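Long-range contacts in trans-2-enoyl-CoA reductase [NADH] (Treponema denticola ATCC 35405, PDB 4GGO), which catalyses the NADH-dependent reduction of the carbon-carbon double bond of trans-2-enoyl-CoA thioesters such as crotonyl-CoA, a step of bacterial fatty acid synthesis: residues 67-78 against 103-114; 139-147 against 221-232. All coordinates share one frame; numbering follows the deposited sequence.

Contact 1 (67-78 against 103-114); sequences RITAAFGYGAAT and FDEAAKREGLYS
F103 of helix 95-110 packs against helix 61-74 and settles among R67, I68, A71 and F72, a knob in a hole; F72 in turn sits among F103, A106, A107 and E110. The two rings meet as an offset edge-to-face pair, the edge of F72 turned to the face of F103, with centroids 5.4 Å apart and planes at 76°. The F103 torsion, with CG anti to the backbone N (chi1 -178°), carries its ring into the space between the helices. R67 passes over one face of that ring: its CD lies 3.8 Å from the ring centroid in a CH-pi contact, and the guanidinium continues over CE1, its plane moderately tilted from that of the ring. An internal bond from R67 NE to T78 OG1 (2.9 Å) helps fix this extended chain, while NH1 bonds to T116. Toward R67, D104 OD1 offers only charge, in a long salt bridge of 3.7 Å to NH2; it accepts a hydrogen bond from S114 OG.

L112, just past the Schellman end of helix 95-110 at G111, brings its CD1 to 3.3 Å from A71 O. Beyond it, T78 N makes a weak bond to Y113 O, and a water joins A76 O, Y113 O and T78 OG1. The helical segments 67-74 and 103-110, nearly parallel at 16°, thus pack side by side on the strands that follow them, as in the beta-alpha-beta crossovers of a Rossmann fold.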
loop_
_atom_site.group_PDB
_atom_site.type_symbol
_atom_site.label_atom_id
_atom_site.label_comp_id
_atom_site.label_asym_id
_atom_site.label_seq_id
_atom_site.Cartn_x
_atom_site.Cartn_y
_atom_site.Cartn_z
ATOM N N ARG A 67 -0.133 0.349 -9.982
ATOM C CA ARG A 67 0.503 -0.002 -11.244
ATOM C C ARG A 67 -0.497 -0.706 -12.153
ATOM O O ARG A 67 -0.575 -0.419 -13.348
ATOM C CB ARG A 67 1.729 -0.887 -11.008
ATOM C CG ARG A 67 2.729 -0.857 -12.153
ATOM C CD ARG A 67 3.878 -1.831 -11.933
ATOM N NE ARG A 67 4.839 -1.776 -13.030
ATOM C CZ ARG A 67 5.894 -2.578 -13.148
ATOM N NH1 ARG A 67 6.129 -3.511 -12.234
ATOM N NH2 ARG A 67 6.711 -2.449 -14.184
ATOM N N ILE A 68 -1.270 -1.621 -11.574
ATOM C CA ILE A 68 -2.288 -2.359 -12.315
ATOM C C ILE A 68 -3.373 -1.434 -12.875
ATOM O O ILE A 68 -3.784 -1.575 -14.028
ATOM C CB ILE A 68 -2.930 -3.456 -11.438
ATOM C CG1 ILE A 68 -1.914 -4.564 -11.151
ATOM C CG2 ILE A 68 -4.168 -4.035 -12.107
ATOM C CD1 ILE A 68 -2.451 -5.672 -10.274
ATOM N N THR A 69 -3.827 -0.486 -12.059
ATOM C CA THR A 69 -4.845 0.465 -12.496
ATOM C C THR A 69 -4.332 1.339 -13.641
ATOM O O THR A 69 -5.036 1.571 -14.623
ATOM C CB THR A 69 -5.325 1.366 -11.338
ATOM O OG1 THR A 69 -5.857 0.554 -10.283
ATOM C CG2 THR A 69 -6.407 2.327 -11.820
ATOM N N ALA A 70 -3.098 1.816 -13.510
ATOM C CA ALA A 70 -2.493 2.654 -14.540
ATOM C C ALA A 70 -2.296 1.882 -15.839
ATOM O O ALA A 70 -2.618 2.374 -16.918
ATOM C CB ALA A 70 -1.168 3.225 -14.056
ATOM N N ALA A 71 -1.773 0.666 -15.724
ATOM C CA ALA A 71 -1.442 -0.136 -16.897
ATOM C C ALA A 71 -2.666 -0.755 -17.566
ATOM O O ALA A 71 -2.873 -0.589 -18.765
ATOM C CB ALA A 71 -0.429 -1.218 -16.534
ATOM N N PHE A 72 -3.478 -1.468 -16.793
ATOM C CA PHE A 72 -4.570 -2.242 -17.375
ATOM C C PHE A 72 -5.906 -1.508 -17.398
ATOM O O PHE A 72 -6.881 -1.997 -17.967
ATOM C CB PHE A 72 -4.701 -3.593 -16.669
ATOM C CG PHE A 72 -3.473 -4.447 -16.784
ATOM C CD1 PHE A 72 -3.214 -5.159 -17.944
ATOM C CD2 PHE A 72 -2.567 -4.526 -15.739
ATOM C CE1 PHE A 72 -2.081 -5.941 -18.054
ATOM C CE2 PHE A 72 -1.433 -5.308 -15.845
ATOM C CZ PHE A 72 -1.190 -6.016 -17.004
ATOM N N GLY A 73 -5.946 -0.330 -16.785
ATOM C CA GLY A 73 -7.139 0.494 -16.816
ATOM C C GLY A 73 -7.001 1.639 -17.800
ATOM O O GLY A 73 -7.966 2.025 -18.459
ATOM N N TYR A 74 -5.791 2.177 -17.909
ATOM C CA TYR A 74 -5.559 3.355 -18.738
ATOM C C TYR A 74 -4.574 3.113 -19.881
ATOM O O TYR A 74 -4.434 3.950 -20.772
ATOM C CB TYR A 74 -5.107 4.534 -17.872
ATOM C CG TYR A 74 -6.189 5.048 -16.947
ATOM C CD1 TYR A 74 -7.086 6.021 -17.370
ATOM C CD2 TYR A 74 -6.320 4.553 -15.655
ATOM C CE1 TYR A 74 -8.080 6.492 -16.533
ATOM C CE2 TYR A 74 -7.311 5.016 -14.809
ATOM C CZ TYR A 74 -8.189 5.986 -15.254
ATOM O OH TYR A 74 -9.176 6.453 -14.418
ATOM N N GLY A 75 -3.900 1.968 -19.857
ATOM C CA GLY A 75 -2.974 1.607 -20.918
ATOM C C GLY A 75 -1.625 2.288 -20.786
ATOM O O GLY A 75 -0.868 2.377 -21.752
ATOM N N ALA A 76 -1.319 2.762 -19.583
ATOM C CA ALA A 76 -0.099 3.528 -19.353
ATOM C C ALA A 76 1.154 2.664 -19.344
ATOM O O ALA A 76 1.108 1.479 -19.012
ATOM C CB ALA A 76 -0.203 4.313 -18.052
ATOM N N ALA A 77 2.275 3.271 -19.718
ATOM C CA ALA A 77 3.575 2.638 -19.567
ATOM C C ALA A 77 4.015 2.823 -18.122
ATOM O O ALA A 77 3.908 3.919 -17.572
ATOM C CB ALA A 77 4.579 3.264 -20.516
ATOM N N THR A 78 4.494 1.752 -17.498
ATOM C CA THR A 78 4.871 1.825 -16.091
ATOM C C THR A 78 6.283 1.324 -15.817
ATOM O O THR A 78 6.718 0.309 -16.359
ATOM C CB THR A 78 3.899 1.033 -15.185
ATOM O OG1 THR A 78 4.057 -0.374 -15.414
ATOM C CG2 THR A 78 2.455 1.436 -15.448
ATOM N N PHE A 103 2.800 -9.582 -13.117
ATOM C CA PHE A 103 2.464 -8.301 -13.728
ATOM C C PHE A 103 3.139 -8.127 -15.083
ATOM O O PHE A 103 2.475 -7.862 -16.085
ATOM C CB PHE A 103 2.842 -7.136 -12.809
ATOM C CG PHE A 103 2.478 -5.787 -13.365
ATOM C CD1 PHE A 103 3.365 -5.088 -14.172
ATOM C CD2 PHE A 103 1.244 -5.222 -13.090
ATOM C CE1 PHE A 103 3.026 -3.855 -14.692
ATOM C CE2 PHE A 103 0.902 -3.985 -13.604
ATOM C CZ PHE A 103 1.792 -3.302 -14.408
ATOM N N ASP A 104 4.462 -8.262 -15.102
ATOM C CA ASP A 104 5.240 -8.063 -16.322
ATOM C C ASP A 104 4.826 -9.032 -17.426
ATOM O O ASP A 104 4.800 -8.672 -18.601
ATOM C CB ASP A 104 6.738 -8.189 -16.034
ATOM C CG ASP A 104 7.279 -7.010 -15.249
ATOM O OD1 ASP A 104 6.688 -5.913 -15.336
ATOM O OD2 ASP A 104 8.299 -7.178 -14.548
ATOM N N GLU A 105 4.500 -10.259 -17.036
ATOM C CA GLU A 105 4.033 -11.262 -17.984
ATOM C C GLU A 105 2.691 -10.853 -18.583
ATOM O O GLU A 105 2.465 -11.000 -19.785
ATOM C CB GLU A 105 3.924 -12.627 -17.302
ATOM C CG GLU A 105 3.500 -13.759 -18.220
ATOM C CD GLU A 105 3.867 -15.121 -17.663
ATOM O OE1 GLU A 105 4.946 -15.239 -17.044
ATOM O OE2 GLU A 105 3.079 -16.074 -17.841
ATOM N N ALA A 106 1.807 -10.330 -17.739
ATOM C CA ALA A 106 0.502 -9.866 -18.191
ATOM C C ALA A 106 0.636 -8.620 -19.060
ATOM O O ALA A 106 -0.045 -8.486 -20.076
ATOM C CB ALA A 106 -0.406 -9.591 -17.002
ATOM N N ALA A 107 1.518 -7.713 -18.651
ATOM C CA ALA A 107 1.740 -6.469 -19.383
ATOM C C ALA A 107 2.320 -6.738 -20.768
ATOM O O ALA A 107 1.979 -6.059 -21.736
ATOM C CB ALA A 107 2.657 -5.550 -18.593
ATOM N N LYS A 108 3.197 -7.732 -20.851
ATOM C CA LYS A 108 3.811 -8.111 -22.118
ATOM C C LYS A 108 2.753 -8.682 -23.057
ATOM O O LYS A 108 2.756 -8.405 -24.257
ATOM C CB LYS A 108 4.926 -9.133 -21.879
ATOM C CG LYS A 108 5.950 -9.238 -23.004
ATOM C CD LYS A 108 5.624 -10.369 -23.967
ATOM C CE LYS A 108 6.767 -10.598 -24.945
ATOM N NZ LYS A 108 6.522 -11.774 -25.823
ATOM N N ARG A 109 1.842 -9.470 -22.496
ATOM C CA ARG A 109 0.767 -10.084 -23.267
ATOM C C ARG A 109 -0.183 -9.033 -23.840
ATOM O O ARG A 109 -0.736 -9.206 -24.927
ATOM C CB ARG A 109 0.003 -11.090 -22.398
ATOM C CG ARG A 109 -1.118 -11.820 -23.117
ATOM C CD ARG A 109 -1.608 -13.023 -22.324
ATOM N NE ARG A 109 -2.066 -12.663 -20.985
ATOM C CZ ARG A 109 -1.512 -13.106 -19.860
ATOM N NH1 ARG A 109 -0.479 -13.935 -19.908
ATOM N NH2 ARG A 109 -1.996 -12.726 -18.685
ATOM N N GLU A 110 -0.360 -7.937 -23.108
ATOM C CA GLU A 110 -1.245 -6.858 -23.536
ATOM C C GLU A 110 -0.567 -5.929 -24.536
ATOM O O GLU A 110 -1.228 -5.123 -25.191
ATOM C CB GLU A 110 -1.723 -6.049 -22.329
ATOM C CG GLU A 110 -2.636 -6.812 -21.386
ATOM C CD GLU A 110 -4.063 -6.896 -21.890
ATOM O OE1 GLU A 110 -4.370 -6.273 -22.929
ATOM O OE2 GLU A 110 -4.880 -7.584 -21.242
ATOM N N GLY A 111 0.752 -6.040 -24.647
ATOM C CA GLY A 111 1.513 -5.180 -25.534
ATOM C C GLY A 111 1.842 -3.850 -24.884
ATOM O O GLY A 111 1.991 -2.834 -25.563
ATOM N N LEU A 112 1.955 -3.861 -23.560
ATOM C CA LEU A 112 2.271 -2.658 -22.801
ATOM C C LEU A 112 3.745 -2.623 -22.417
ATOM O O LEU A 112 4.348 -3.661 -22.137
ATOM C CB LEU A 112 1.417 -2.591 -21.533
ATOM C CG LEU A 112 -0.103 -2.569 -21.697
ATOM C CD1 LEU A 112 -0.782 -2.649 -20.337
ATOM C CD2 LEU A 112 -0.543 -1.322 -22.446
ATOM N N TYR A 113 4.325 -1.427 -22.401
ATOM C CA TYR A 113 5.681 -1.257 -21.895
ATOM C C TYR A 113 5.681 -1.378 -20.377
ATOM O O TYR A 113 4.937 -0.676 -19.690
ATOM C CB TYR A 113 6.258 0.098 -22.308
ATOM C CG TYR A 113 7.549 0.447 -21.597
ATOM C CD1 TYR A 113 8.767 -0.053 -22.040
ATOM C CD2 TYR A 113 7.550 1.279 -20.484
ATOM C CE1 TYR A 113 9.947 0.263 -21.392
ATOM C CE2 TYR A 113 8.722 1.600 -19.830
ATOM C CZ TYR A 113 9.918 1.091 -20.289
ATOM O OH TYR A 113 11.087 1.411 -19.638
ATOM N N SER A 114 6.519 -2.268 -19.856
ATOM C CA SER A 114 6.620 -2.462 -18.416
ATOM C C SER A 114 8.016 -2.916 -18.013
ATOM O O SER A 114 8.484 -3.974 -18.435
ATOM C CB SER A 114 5.582 -3.476 -17.936
ATOM O OG SER A 114 5.678 -3.675 -16.538
HETATM O O HOH W 1 2.494 -0.948 -18.022
#

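Contact 2 (139-147 against 221-232); sequences IKFDLIVYS and GLLEEGCITLAY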
loop_
_atom_site.group_PDB
_atom_site.type_symbol
_atom_site.label_atom_id
_atom_site.label_comp_id
_atom_site.label_asym_id
_atom_site.label_seq_id
_atom_site.Cartn_x
_atom_site.Cartn_y
_atom_site.Cartn_z
ATOM N N ILE A 139 11.154 8.823 -21.878
ATOM C CA ILE A 139 9.996 8.900 -20.996
ATOM C C ILE A 139 10.069 10.084 -20.036
ATOM O O ILE A 139 11.076 10.288 -19.359
ATOM C CB ILE A 139 9.825 7.597 -20.181
ATOM C CG1 ILE A 139 9.342 6.461 -21.084
ATOM C CG2 ILE A 139 8.845 7.796 -19.033
ATOM C CD1 ILE A 139 9.178 5.140 -20.365
ATOM N N LYS A 140 8.997 10.871 -20.005
ATOM C CA LYS A 140 8.784 11.861 -18.957
ATOM C C LYS A 140 7.556 11.445 -18.155
ATOM O O LYS A 140 6.484 11.235 -18.720
ATOM C CB LYS A 140 8.573 13.256 -19.547
ATOM C CG LYS A 140 9.837 13.937 -20.052
ATOM C CD LYS A 140 9.556 15.394 -20.400
ATOM C CE LYS A 140 10.819 16.135 -20.802
ATOM N NZ LYS A 140 10.554 17.582 -21.043
ATOM N N PHE A 141 7.714 11.322 -16.842
ATOM C CA PHE A 141 6.629 10.845 -15.987
ATOM C C PHE A 141 5.548 11.901 -15.763
ATOM O O PHE A 141 5.850 13.071 -15.528
ATOM C CB PHE A 141 7.175 10.365 -14.641
ATOM C CG PHE A 141 8.113 9.194 -14.745
ATOM C CD1 PHE A 141 7.642 7.944 -15.111
ATOM C CD2 PHE A 141 9.461 9.341 -14.464
ATOM C CE1 PHE A 141 8.499 6.864 -15.205
ATOM C CE2 PHE A 141 10.323 8.264 -14.553
ATOM C CZ PHE A 141 9.843 7.024 -14.924
ATOM N N ASP A 142 4.288 11.479 -15.835
ATOM C CA ASP A 142 3.166 12.371 -15.554
ATOM C C ASP A 142 2.403 11.930 -14.305
ATOM O O ASP A 142 1.489 12.617 -13.850
ATOM C CB ASP A 142 2.226 12.477 -16.759
ATOM C CG ASP A 142 1.742 11.126 -17.246
ATOM O OD1 ASP A 142 0.708 10.645 -16.739
ATOM O OD2 ASP A 142 2.393 10.547 -18.141
ATOM N N LEU A 143 2.788 10.781 -13.757
ATOM C CA LEU A 143 2.234 10.301 -12.497
ATOM C C LEU A 143 3.273 9.495 -11.725
ATOM O O LEU A 143 3.813 8.514 -12.233
ATOM C CB LEU A 143 0.982 9.452 -12.729
ATOM C CG LEU A 143 0.420 8.771 -11.479
ATOM C CD1 LEU A 143 -0.043 9.800 -10.453
ATOM C CD2 LEU A 143 -0.712 7.825 -11.839
ATOM N N ILE A 144 3.553 9.917 -10.497
ATOM C CA ILE A 144 4.526 9.226 -9.660
ATOM C C ILE A 144 3.901 8.779 -8.347
ATOM O O ILE A 144 3.567 9.600 -7.495
ATOM C CB ILE A 144 5.750 10.108 -9.365
ATOM C CG1 ILE A 144 6.401 10.566 -10.670
ATOM C CG2 ILE A 144 6.754 9.357 -8.501
ATOM C CD1 ILE A 144 7.616 11.430 -10.466
ATOM N N VAL A 145 3.748 7.471 -8.186
ATOM C CA VAL A 145 3.119 6.922 -6.994
ATOM C C VAL A 145 4.162 6.456 -5.986
ATOM O O VAL A 145 4.921 5.524 -6.250
ATOM C CB VAL A 145 2.184 5.752 -7.346
ATOM C CG1 VAL A 145 1.533 5.195 -6.088
ATOM C CG2 VAL A 145 1.127 6.204 -8.348
ATOM N N TYR A 146 4.196 7.112 -4.831
ATOM C CA TYR A 146 5.122 6.734 -3.770
ATOM C C TYR A 146 4.415 5.876 -2.728
ATOM O O TYR A 146 3.677 6.389 -1.887
ATOM C CB TYR A 146 5.729 7.973 -3.109
ATOM C CG TYR A 146 6.883 7.661 -2.181
ATOM C CD1 TYR A 146 6.665 7.364 -0.841
ATOM C CD2 TYR A 146 8.190 7.660 -2.648
ATOM C CE1 TYR A 146 7.718 7.075 0.007
ATOM C CE2 TYR A 146 9.250 7.372 -1.807
ATOM C CZ TYR A 146 9.008 7.081 -0.482
ATOM O OH TYR A 146 10.058 6.795 0.357
ATOM N N SER A 147 4.648 4.568 -2.784
ATOM C CA SER A 147 3.992 3.638 -1.871
ATOM C C SER A 147 4.991 2.703 -1.198
ATOM O O SER A 147 4.721 1.514 -1.025
ATOM C CB SER A 147 2.933 2.821 -2.614
ATOM O OG SER A 147 2.296 1.899 -1.746
ATOM N N GLY A 221 15.080 16.445 -15.811
ATOM C CA GLY A 221 14.026 16.813 -16.738
ATOM C C GLY A 221 13.130 15.642 -17.098
ATOM O O GLY A 221 12.709 15.501 -18.246
ATOM N N LEU A 222 12.836 14.803 -16.112
ATOM C CA LEU A 222 12.027 13.611 -16.340
ATOM C C LEU A 222 10.604 13.771 -15.810
ATOM O O LEU A 222 9.879 12.789 -15.649
ATOM C CB LEU A 222 12.693 12.386 -15.710
ATOM C CG LEU A 222 14.043 11.982 -16.303
ATOM C CD1 LEU A 222 14.626 10.801 -15.547
ATOM C CD2 LEU A 222 13.901 11.655 -17.782
ATOM N N LEU A 223 10.208 15.010 -15.542
ATOM C CA LEU A 223 8.855 15.294 -15.081
ATOM C C LEU A 223 8.086 16.098 -16.121
ATOM O O LEU A 223 8.522 17.174 -16.530
ATOM C CB LEU A 223 8.881 16.061 -13.758
ATOM C CG LEU A 223 9.644 15.424 -12.596
ATOM C CD1 LEU A 223 9.432 16.223 -11.320
ATOM C CD2 LEU A 223 9.223 13.978 -12.408
ATOM N N GLU A 224 6.945 15.570 -16.548
ATOM C CA GLU A 224 6.071 16.298 -17.456
ATOM C C GLU A 224 5.419 17.449 -16.699
ATOM O O GLU A 224 5.187 17.350 -15.494
ATOM C CB GLU A 224 5.002 15.367 -18.034
ATOM C CG GLU A 224 4.139 16.001 -19.112
ATOM C CD GLU A 224 4.957 16.511 -20.284
ATOM O OE1 GLU A 224 5.311 15.697 -21.162
ATOM O OE2 GLU A 224 5.247 17.726 -20.325
ATOM N N GLU A 225 5.144 18.542 -17.403
ATOM C CA GLU A 225 4.465 19.689 -16.810
ATOM C C GLU A 225 3.132 19.258 -16.209
ATOM O O GLU A 225 2.306 18.648 -16.887
ATOM C CB GLU A 225 4.235 20.773 -17.867
ATOM C CG GLU A 225 3.624 22.060 -17.331
ATOM C CD GLU A 225 4.649 22.970 -16.679
ATOM O OE1 GLU A 225 5.861 22.688 -16.800
ATOM O OE2 GLU A 225 4.242 23.968 -16.048
ATOM N N GLY A 226 2.933 19.568 -14.931
ATOM C CA GLY A 226 1.707 19.214 -14.241
ATOM C C GLY A 226 1.704 17.787 -13.724
ATOM O O GLY A 226 0.645 17.215 -13.464
ATOM N N CYS A 227 2.895 17.215 -13.572
ATOM C CA CYS A 227 3.038 15.841 -13.095
ATOM C C CYS A 227 2.420 15.653 -11.713
ATOM O O CYS A 227 2.641 16.454 -10.806
ATOM C CB CYS A 227 4.513 15.435 -13.062
ATOM S SG CYS A 227 4.812 13.729 -12.536
ATOM N N ILE A 228 1.636 14.591 -11.566
ATOM C CA ILE A 228 1.029 14.261 -10.283
ATOM C C ILE A 228 1.929 13.311 -9.503
ATOM O O ILE A 228 2.394 12.307 -10.041
ATOM C CB ILE A 228 -0.340 13.582 -10.470
ATOM C CG1 ILE A 228 -1.312 14.518 -11.191
ATOM C CG2 ILE A 228 -0.907 13.143 -9.128
ATOM C CD1 ILE A 228 -2.663 13.894 -11.466
ATOM N N THR A 229 2.187 13.630 -8.241
ATOM C CA THR A 229 2.887 12.693 -7.369
ATOM C C THR A 229 2.157 12.526 -6.037
ATOM O O THR A 229 1.738 13.503 -5.416
ATOM C CB THR A 229 4.380 13.067 -7.165
ATOM O OG1 THR A 229 5.028 12.052 -6.387
ATOM C CG2 THR A 229 4.527 14.412 -6.471
ATOM N N LEU A 230 1.992 11.276 -5.616
ATOM C CA LEU A 230 1.231 10.969 -4.413
ATOM C C LEU A 230 2.029 10.102 -3.453
ATOM O O LEU A 230 2.807 9.249 -3.873
ATOM C CB LEU A 230 -0.066 10.240 -4.771
ATOM C CG LEU A 230 -0.962 10.817 -5.867
ATOM C CD1 LEU A 230 -2.185 9.933 -6.059
ATOM C CD2 LEU A 230 -1.377 12.233 -5.532
ATOM N N ALA A 231 1.827 10.327 -2.160
ATOM C CA ALA A 231 2.355 9.442 -1.134
ATOM C C ALA A 231 1.190 8.946 -0.287
ATOM O O ALA A 231 0.406 9.742 0.229
ATOM C CB ALA A 231 3.381 10.161 -0.274
ATOM N N TYR A 232 1.072 7.630 -0.159
ATOM C CA TYR A 232 -0.043 7.040 0.569
ATOM C C TYR A 232 0.180 7.099 2.074
ATOM O O TYR A 232 1.312 7.005 2.551
ATOM C CB TYR A 232 -0.280 5.602 0.110
ATOM C CG TYR A 232 -0.744 5.508 -1.325
ATOM C CD1 TYR A 232 -1.600 6.464 -1.859
ATOM C CD2 TYR A 232 -0.321 4.474 -2.150
ATOM C CE1 TYR A 232 -2.029 6.390 -3.170
ATOM C CE2 TYR A 232 -0.745 4.391 -3.467
ATOM C CZ TYR A 232 -1.599 5.353 -3.971
ATOM O OH TYR A 232 -2.028 5.283 -5.277
HETATM O O HOH W 2 -0.169 15.273 -15.017
#
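G221 O lies against CE of the extended K140 chain; next, L222 O receives the N-H of F141, and with this bond begins a pairing of neighbouring parallel strands at the centre of a Rossmann-type sheet. L222 also sends its CD2 to I139 O. L223 pairs with F141 and turns its CD2 to I144 CD1, 3.6 Å away, the two side chains crossing at about a right angle. E224 N then donates to F141 O at 2.9 Å, a nearly straight bond.

A type II turn from E224 to C227, with G226 at positive phi, carries the chain round a corner, and 139-147 bends at D142 to match. D142 itself is held from the other side, its carboxylate accepting from the backbone N atoms of K51 and N52. With SG anti to the backbone N (chi1 -178°), C227 places its sulfur 3.5 Å from D142 C and against I144 CG1.

From I228 the parallel pairing continues residue by residue. I228 N bonds to D142 O from well above the carbonyl plane, whereas I228 O takes I144 N almost end-on, at 2.7 Å. On the face of L143, V145 and L230, I228 CG2 touches L143 CD1. I144 O is gripped twice, by L230 N and by the hydroxyl of T229, whose OG1 stands 3.1 Å away and 32° out of the carbonyl plane and bonds to W210 NE1 as well. L230 O accepts from Y146 N. A231 CB packs against Y146 CB, while the Y146 ring leads away and its OH bonds to D209.

The pairing ends in a weak bond from Y232 N to Y146 O. Y232, whose OH bonds to S66, rests its CE2 3.6 Å from V145 CG1.

In the fold
Contact 1 closes before contact 2 opens along the chain, and their centres lie about 17 Å apart. Both belong to one parallel sheet with strand order 3-2-1-4-5-6-7. Contact 1 concerns helices 61-74 and 95-110 and the strands that follow them, 77-82 and the outermost 114-118, whereas contact 2 joins the inner strands 141-146 and 227-233; strand 52-56 lies between the two pairs. They touch directly where Y113 CE2 meets I139 CD1 at 3.6 Å. R67 lies near C58, Y146 near L148 and Y232 near Y62, all NAD(+)-binding residues, consistent with both contacts framing the cofactor site from different parts of the same sheet.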